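Local coordinates for conserved hypothetical protein TM0937 (Thermotoga maritima, PDB 2ESH), which is of unknown function but, as a PadR-like protein with a helix-turn-helix fold, probably binds DNA as a transcriptional regulator, at residues S16-L19 / L20-E24; L88-R91 / E92-R95; E109-K112 / R113-E117. One frame throughout, in Å; residues are numbered along the deposited sequence. Where two conformers were deposited one is given.

Contact 1 of 3, residues S16-L19 / L20-E24; sequences STIL and LLVAE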
loop_
_atom_site.group_PDB
_atom_site.type_symbol
_atom_site.label_atom_id
_atom_site.label_comp_id
_atom_site.label_asym_id
_atom_site.label_seq_id
_atom_site.Cartn_x
_atom_site.Cartn_y
_atom_site.Cartn_z
ATOM N N SER A 16 -0.864 -1.552 -2.081
ATOM C CA SER A 16 -1.072 -2.414 -0.950
ATOM C C SER A 16 -0.909 -1.616 0.280
ATOM O O SER A 16 -1.711 -1.725 1.189
ATOM C CB SER A 16 -0.100 -3.613 -0.951
ATOM O OG SER A 16 -0.485 -4.395 -2.105
ATOM N N THR A 17 0.146 -0.799 0.303
ATOM C CA THR A 17 0.483 -0.033 1.491
ATOM C C THR A 17 -0.538 1.057 1.746
ATOM O O THR A 17 -0.931 1.276 2.885
ATOM C CB THR A 17 1.859 0.637 1.346
ATOM O OG1 THR A 17 2.851 -0.379 1.164
ATOM C CG2 THR A 17 2.166 1.447 2.569
ATOM N N ILE A 18 -0.925 1.746 0.664
ATOM C CA ILE A 18 -1.946 2.748 0.717
ATOM C C ILE A 18 -3.291 2.235 1.195
ATOM O O ILE A 18 -3.920 2.908 2.070
ATOM C CB ILE A 18 -2.147 3.514 -0.566
ATOM C CG1 ILE A 18 -0.925 4.420 -0.900
ATOM C CG2 ILE A 18 -3.260 4.493 -0.368
ATOM C CD1 ILE A 18 -1.074 5.082 -2.393
ATOM N N LEU A 19 -3.711 1.071 0.704
ATOM C CA LEU A 19 -4.976 0.457 1.160
ATOM C C LEU A 19 -4.952 0.263 2.652
ATOM O O LEU A 19 -5.875 0.620 3.364
ATOM C CB LEU A 19 -5.256 -0.906 0.468
ATOM C CG LEU A 19 -6.660 -1.575 0.544
ATOM C CD1 LEU A 19 -7.710 -0.594 0.149
ATOM C CD2 LEU A 19 -6.760 -2.739 -0.430
ATOM N N LEU A 20 -3.871 -0.320 3.117
ATOM C CA LEU A 20 -3.692 -0.574 4.513
ATOM C C LEU A 20 -3.726 0.665 5.309
ATOM O O LEU A 20 -4.382 0.678 6.370
ATOM C CB LEU A 20 -2.337 -1.205 4.769
ATOM C CG LEU A 20 -2.009 -2.087 5.943
ATOM C CD1 LEU A 20 -0.597 -1.829 6.381
ATOM C CD2 LEU A 20 -2.871 -2.057 7.123
ATOM N N LEU A 21 -2.969 1.682 4.868
ATOM C CA LEU A 21 -2.864 2.886 5.671
ATOM C C LEU A 21 -4.271 3.489 5.756
ATOM O O LEU A 21 -4.738 3.908 6.828
ATOM C CB LEU A 21 -1.852 3.869 5.029
ATOM C CG LEU A 21 -0.334 3.678 5.284
ATOM C CD1 LEU A 21 0.471 4.719 4.454
ATOM C CD2 LEU A 21 0.007 3.735 6.750
ATOM N N VAL A 22 -4.979 3.488 4.624
ATOM C CA VAL A 22 -6.384 3.850 4.724
ATOM C C VAL A 22 -7.284 2.985 5.662
ATOM O O VAL A 22 -8.094 3.563 6.369
ATOM C CB VAL A 22 -7.035 4.001 3.424
ATOM C CG1 VAL A 22 -8.502 4.286 3.667
ATOM C CG2 VAL A 22 -6.324 5.120 2.552
ATOM N N ALA A 23 -7.166 1.634 5.623
ATOM C CA ALA A 23 -7.891 0.765 6.543
ATOM C C ALA A 23 -7.623 1.153 7.984
ATOM O O ALA A 23 -8.507 1.097 8.838
ATOM C CB ALA A 23 -7.525 -0.758 6.340
ATOM N N GLU A 24 -6.374 1.474 8.273
ATOM C CA GLU A 24 -5.977 1.805 9.625
ATOM C C GLU A 24 -6.597 3.142 10.104
ATOM O O GLU A 24 -7.027 3.265 11.251
ATOM C CB GLU A 24 -4.437 1.865 9.633
ATOM C CG GLU A 24 -3.783 0.462 9.670
ATOM C CD GLU A 24 -2.259 0.498 9.837
ATOM O OE1 GLU A 24 -1.627 1.445 9.343
ATOM O OE2 GLU A 24 -1.669 -0.459 10.394
#
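Val22 lays its methyl CG2 over the preceding turn of helix 8-24, against Ile18, in a PadR-like protein whose helices and two-stranded hairpin 65-70/77-82 form a winged helix-turn-helix fold. Val22 CG2 lies 3.3 Å from Ile18 O, because chi1 of 176° places that methyl beside the valine's own backbone N; the approach of Ile18 CG2 to Val22 CG2, at 4.3 Å, is looser. One residue earlier the pairing recurs between Thr17 and Leu21, whose side chains run side by side and point the same way. Thr17 was modelled in two conformers. In the one given, Thr17 CG2 is 4.1 Å from Leu21 CD1, and the first torsion (chi1 -61°) sorts the two branches: the methyl lies anti to the backbone N and faces the leucine, while OG1 sits beside that N and hydrogen-bonds back to the carbonyl of Trp13. Ser16 OG uses the carbonyl of Trp12 in the same manner, a usual solution for buried serine and threonine in a helix.

These i to i+4 pairs present different sides of the helix to the core. Thr17 and Leu21 meet Leu36 of helix 29-37, and Leu21 and Val22 also reach Leu32 there; Ile18 and Val22 pack on Leu56 of helix 52-61. Leu19 instead projects to helix 84-116, so this one helix is in contact with three others.

Underneath runs a regular alpha-helical ladder. Leu20 N to Ser16 O is its longest rung at 3.2 Å, whereas the bond from Val22 N to Ile18 O is nearly straight at 175°. Ala23 N donates to Leu19 O over 2.8 Å, with the nitrogen in the carbonyl plane.

Contact 2 of 3, residues L88-R91 / E92-R95; sequences LYLR and EILR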
loop_
_atom_site.group_PDB
_atom_site.type_symbol
_atom_site.label_atom_id
_atom_site.label_comp_id
_atom_site.label_asym_id
_atom_site.label_seq_id
_atom_site.Cartn_x
_atom_site.Cartn_y
_atom_site.Cartn_z
ATOM N N LEU A 88 -11.463 -7.566 1.341
ATOM C CA LEU A 88 -11.242 -8.846 0.598
ATOM C C LEU A 88 -10.011 -8.782 -0.309
ATOM O O LEU A 88 -9.244 -9.723 -0.425
ATOM C CB LEU A 88 -12.517 -9.267 -0.186
ATOM C CG LEU A 88 -13.698 -9.746 0.728
ATOM C CD1 LEU A 88 -14.978 -9.815 -0.047
ATOM C CD2 LEU A 88 -13.391 -11.189 1.299
ATOM N N TYR A 89 -9.781 -7.631 -0.910
ATOM C CA TYR A 89 -8.586 -7.409 -1.751
ATOM C C TYR A 89 -7.375 -7.437 -0.863
ATOM O O TYR A 89 -6.331 -8.100 -1.181
ATOM C CB TYR A 89 -8.713 -6.108 -2.481
ATOM C CG TYR A 89 -7.618 -5.768 -3.428
ATOM C CD1 TYR A 89 -7.580 -6.321 -4.724
ATOM C CD2 TYR A 89 -6.667 -4.848 -3.086
ATOM C CE1 TYR A 89 -6.613 -5.936 -5.639
ATOM C CE2 TYR A 89 -5.677 -4.452 -4.007
ATOM C CZ TYR A 89 -5.675 -4.971 -5.260
ATOM O OH TYR A 89 -4.717 -4.593 -6.105
ATOM N N LEU A 90 -7.550 -6.878 0.320
ATOM C CA LEU A 90 -6.492 -6.941 1.326
ATOM C C LEU A 90 -6.075 -8.318 1.825
ATOM O O LEU A 90 -4.866 -8.543 2.115
ATOM C CB LEU A 90 -6.869 -6.074 2.536
ATOM C CG LEU A 90 -5.802 -5.257 3.298
ATOM C CD1 LEU A 90 -4.747 -4.508 2.479
ATOM C CD2 LEU A 90 -6.451 -4.305 4.246
ATOM N N ARG A 91 -7.045 -9.197 2.074
ATOM C CA ARG A 91 -6.749 -10.597 2.401
ATOM C C ARG A 91 -5.970 -11.274 1.232
ATOM O O ARG A 91 -5.118 -12.076 1.460
ATOM C CB ARG A 91 -8.031 -11.396 2.629
ATOM C CG ARG A 91 -8.777 -11.091 3.892
ATOM C CD ARG A 91 -10.150 -11.900 3.936
ATOM N NE ARG A 91 -10.985 -11.449 5.034
ATOM C CZ ARG A 91 -10.724 -11.642 6.343
ATOM N NH1 ARG A 91 -9.639 -12.319 6.788
ATOM N NH2 ARG A 91 -11.588 -11.155 7.223
ATOM N N GLU A 92 -6.304 -10.980 0.002
ATOM C CA GLU A 92 -5.507 -11.456 -1.122
ATOM C C GLU A 92 -4.051 -10.939 -1.072
ATOM O O GLU A 92 -3.168 -11.655 -1.428
ATOM C CB GLU A 92 -6.126 -10.987 -2.426
ATOM C CG GLU A 92 -7.471 -11.678 -2.841
ATOM C CD GLU A 92 -7.903 -11.232 -4.296
ATOM O OE1 GLU A 92 -7.828 -10.018 -4.627
ATOM O OE2 GLU A 92 -8.247 -12.106 -5.143
ATOM N N ILE A 93 -3.807 -9.715 -0.620
ATOM C CA ILE A 93 -2.457 -9.141 -0.494
ATOM C C ILE A 93 -1.756 -9.823 0.650
ATOM O O ILE A 93 -0.567 -10.166 0.576
ATOM C CB ILE A 93 -2.565 -7.645 -0.167
ATOM C CG1 ILE A 93 -2.710 -6.878 -1.478
ATOM C CG2 ILE A 93 -1.339 -7.164 0.675
ATOM C CD1 ILE A 93 -3.408 -5.548 -1.305
ATOM N N LEU A 94 -2.523 -10.080 1.707
ATOM C CA LEU A 94 -1.995 -10.687 2.878
ATOM C C LEU A 94 -1.499 -12.101 2.473
ATOM O O LEU A 94 -0.388 -12.470 2.748
ATOM C CB LEU A 94 -3.050 -10.712 4.007
ATOM C CG LEU A 94 -2.657 -11.587 5.214
ATOM C CD1 LEU A 94 -1.506 -10.918 5.998
ATOM C CD2 LEU A 94 -3.808 -11.893 6.134
ATOM N N ARG A 95 -2.286 -12.869 1.750
ATOM C CA ARG A 95 -1.867 -14.207 1.459
ATOM C C ARG A 95 -0.581 -14.170 0.619
ATOM O O ARG A 95 0.311 -15.039 0.765
ATOM C CB ARG A 95 -2.993 -14.895 0.665
ATOM C CG ARG A 95 -2.539 -16.243 0.020
ATOM C CD ARG A 95 -3.704 -17.050 -0.441
ATOM N NE ARG A 95 -4.408 -17.645 0.697
ATOM C CZ ARG A 95 -5.505 -18.413 0.606
ATOM N NH1 ARG A 95 -6.067 -18.681 -0.573
ATOM N NH2 ARG A 95 -6.051 -18.877 1.703
#
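Glu92 reaches back along helix 84-116, the long C-terminal helix of this winged helix-turn-helix protein, and with an extended chain brings its carboxylate beside the Tyr89 ring. Its OE1 is 3.7 Å from Tyr89 CD1; the side chains cross at about a right angle, with ring and carboxylate planes 56° apart. No hydrogen bond joins them. At the base of the glutamate, Glu92 CB lies 3.2 Å from Tyr89 O, and Glu92 N bonds to Leu88 O.

Ile93 follows, the buried member of the group. Its CD1 meets the same ring obliquely at the CD2-CE2 side, 3.7 Å from Tyr89 CE2, and also lies 4.1 Å from Leu90 CD1, wedged between the two residues. CG1 sits beside the backbone N (chi1 -86°), which turns CD1 back toward the preceding turn. Tyr89 in addition stacks on Phe64, and Ile93 continues to Trp12 and Ser16 of helix 8-24, so the isoleucine belongs to the seam between the two helices. Replacing Ile93 with alanine would probably leave a gap beside the Tyr89 ring and Leu90 CD1 and give the ring more freedom to shift.

Leu94 and Arg95 touch the earlier turn mainly through their first carbons and amides. Leu94 N bonds to Leu90 O over 2.8 Å, and Leu94 CB rests against that same oxygen at 3.4 Å. Arg95 N closes the series, donating to Arg91 O across 3.0 Å.

Contact 3 of 3, residues E109-K112 / R113-E117; sequences ERIK and RVLQE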
loop_
_atom_site.group_PDB
_atom_site.type_symbol
_atom_site.label_atom_id
_atom_site.label_comp_id
_atom_site.label_asym_id
_atom_site.label_seq_id
_atom_site.Cartn_x
_atom_site.Cartn_y
_atom_site.Cartn_z
ATOM N N GLU A 109 18.011 -19.575 3.519
ATOM C CA GLU A 109 18.617 -20.831 3.978
ATOM C C GLU A 109 19.584 -21.317 2.933
ATOM O O GLU A 109 20.672 -21.845 3.226
ATOM C CB GLU A 109 17.563 -21.914 4.302
ATOM C CG GLU A 109 16.611 -21.534 5.510
ATOM C CD GLU A 109 17.367 -21.061 6.822
ATOM O OE1 GLU A 109 18.204 -21.857 7.281
ATOM O OE2 GLU A 109 17.140 -19.932 7.395
ATOM N N ARG A 110 19.212 -21.098 1.693
ATOM C CA ARG A 110 20.036 -21.618 0.619
ATOM C C ARG A 110 21.360 -20.907 0.665
ATOM O O ARG A 110 22.410 -21.523 0.462
ATOM C CB ARG A 110 19.320 -21.444 -0.700
ATOM C CG ARG A 110 18.493 -22.705 -1.001
ATOM C CD ARG A 110 17.582 -22.474 -2.187
ATOM N NE ARG A 110 18.338 -22.160 -3.379
ATOM C CZ ARG A 110 17.829 -21.700 -4.538
ATOM N NH1 ARG A 110 16.523 -21.464 -4.679
ATOM N NH2 ARG A 110 18.629 -21.429 -5.570
ATOM N N ILE A 111 21.303 -19.628 1.014
ATOM C CA ILE A 111 22.467 -18.772 1.057
ATOM C C ILE A 111 23.368 -19.115 2.212
ATOM O O ILE A 111 24.605 -19.009 2.100
ATOM C CB ILE A 111 22.099 -17.276 1.175
ATOM C CG1 ILE A 111 21.482 -16.793 -0.150
ATOM C CG2 ILE A 111 23.359 -16.445 1.520
ATOM C CD1 ILE A 111 20.857 -15.440 -0.119
ATOM N N LYS A 112 22.753 -19.414 3.365
ATOM C CA LYS A 112 23.501 -19.750 4.574
ATOM C C LYS A 112 24.227 -21.037 4.300
ATOM O O LYS A 112 25.355 -21.149 4.646
ATOM C CB LYS A 112 22.571 -19.951 5.770
ATOM C CG LYS A 112 22.144 -18.690 6.444
ATOM C CD LYS A 112 20.779 -18.893 7.048
ATOM C CE LYS A 112 20.580 -17.905 8.147
ATOM N NZ LYS A 112 19.147 -17.431 8.276
ATOM N N ARG A 113 23.587 -21.979 3.605
ATOM C CA ARG A 113 24.283 -23.221 3.250
ATOM C C ARG A 113 25.538 -23.014 2.417
ATOM O O ARG A 113 26.523 -23.654 2.700
ATOM C CB ARG A 113 23.343 -24.285 2.652
ATOM C CG ARG A 113 22.472 -24.960 3.700
ATOM C CD ARG A 113 21.600 -26.074 3.095
ATOM N NE ARG A 113 20.514 -25.586 2.186
ATOM C CZ ARG A 113 19.284 -25.185 2.555
ATOM N NH1 ARG A 113 18.899 -25.205 3.841
ATOM N NH2 ARG A 113 18.434 -24.762 1.621
ATOM N N VAL A 114 25.535 -22.101 1.441
ATOM C CA VAL A 114 26.732 -21.864 0.653
ATOM C C VAL A 114 27.754 -21.003 1.327
ATOM O O VAL A 114 28.919 -21.022 0.908
ATOM C CB VAL A 114 26.521 -21.281 -0.806
ATOM C CG1 VAL A 114 25.545 -22.135 -1.605
ATOM C CG2 VAL A 114 26.199 -19.783 -0.800
ATOM N N LEU A 115 27.332 -20.262 2.355
ATOM C CA LEU A 115 28.253 -19.499 3.206
ATOM C C LEU A 115 28.950 -20.369 4.282
ATOM O O LEU A 115 30.046 -20.060 4.636
ATOM C CB LEU A 115 27.572 -18.270 3.856
ATOM C CG LEU A 115 27.225 -17.096 2.922
ATOM C CD1 LEU A 115 26.458 -15.998 3.717
ATOM C CD2 LEU A 115 28.437 -16.507 2.153
ATOM N N GLN A 116 28.245 -21.365 4.819
ATOM C CA GLN A 116 28.816 -22.401 5.671
ATOM C C GLN A 116 29.920 -23.073 4.851
ATOM O O GLN A 116 31.077 -23.047 5.247
ATOM C CB GLN A 116 27.708 -23.380 6.129
ATOM C CG GLN A 116 28.020 -24.861 6.032
ATOM C CD GLN A 116 26.801 -25.731 5.696
ATOM O OE1 GLN A 116 25.928 -25.965 6.539
ATOM N NE2 GLN A 116 26.764 -26.251 4.481
ATOM N N GLU A 117 29.566 -23.571 3.659
ATOM C CA GLU A 117 30.506 -24.301 2.760
ATOM C C GLU A 117 31.878 -23.655 2.705
ATOM O O GLU A 117 32.874 -24.318 3.087
ATOM C CB GLU A 117 29.981 -24.378 1.333
ATOM C CG GLU A 117 28.768 -25.307 1.114
ATOM C CD GLU A 117 28.285 -25.324 -0.378
ATOM O OE1 GLU A 117 29.023 -24.768 -1.256
ATOM O OE2 GLU A 117 27.179 -25.896 -0.650
#
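Arg113 N donates to Glu109 O over 2.9 Å, and the i to i+4 pattern carries on toward the far, projecting end of the long C-terminal helix 84-116. Lys112 O serves two amides there: Gln116 N, which approaches nearly along the C=O axis at 2.9 Å, and Leu115 N, by a weak bond that accompanies its main one to Ile111 O.

The side chain of Arg113 turns back over the preceding turn. With a bend at chi3 (-69°), its guanidinium lies flat above the backbone, Glu109 O being over the centre of one face at 3.7 Å. NH2 of Arg113 comes 3.3 Å from Arg110 CG, and NH1 packs against Glu109 CB. Elsewhere on the helix the Ile111 and Leu115 side chains lie side by side, pointing the same way, with Ile111 CG2 3.8 Å from Leu115 CD1.

Glu109 directs OE2 to Lys112 NZ in a salt bridge of 3.3 Å whose hydrogen bond is weak, while Glu109 OE1 remains 4.9 Å from Arg113 NH1. The carboxylate thus has two positive neighbours, only the lysine in contact. At so exposed a helix end these charges are likely to be largely screened by solvent, even with the Arg113 guanidinium laid over Glu109 O.

Overall arrangement
Three local helical contacts illustrate how one i to i+4 pattern serves different surroundings. Contact 1 is buried, its centre about 5 Å from that of the chain. Contact 2 lies about 12 Å from it, centre to centre, and meets it directly: Leu19 CD2 packs 3.4 Å from Tyr89 CD2, joining helix 8-24 to helix 84-116. Contact 3 shares that second helix but is about 33 Å from contact 2 between centres, about 18 Å between nearest atoms, and touches neither of the others. The long helix therefore passes from a turn packed on one side to an end where every touching residue is exposed. The bound calcium ion lies about 13 Å from the side chain of Val22.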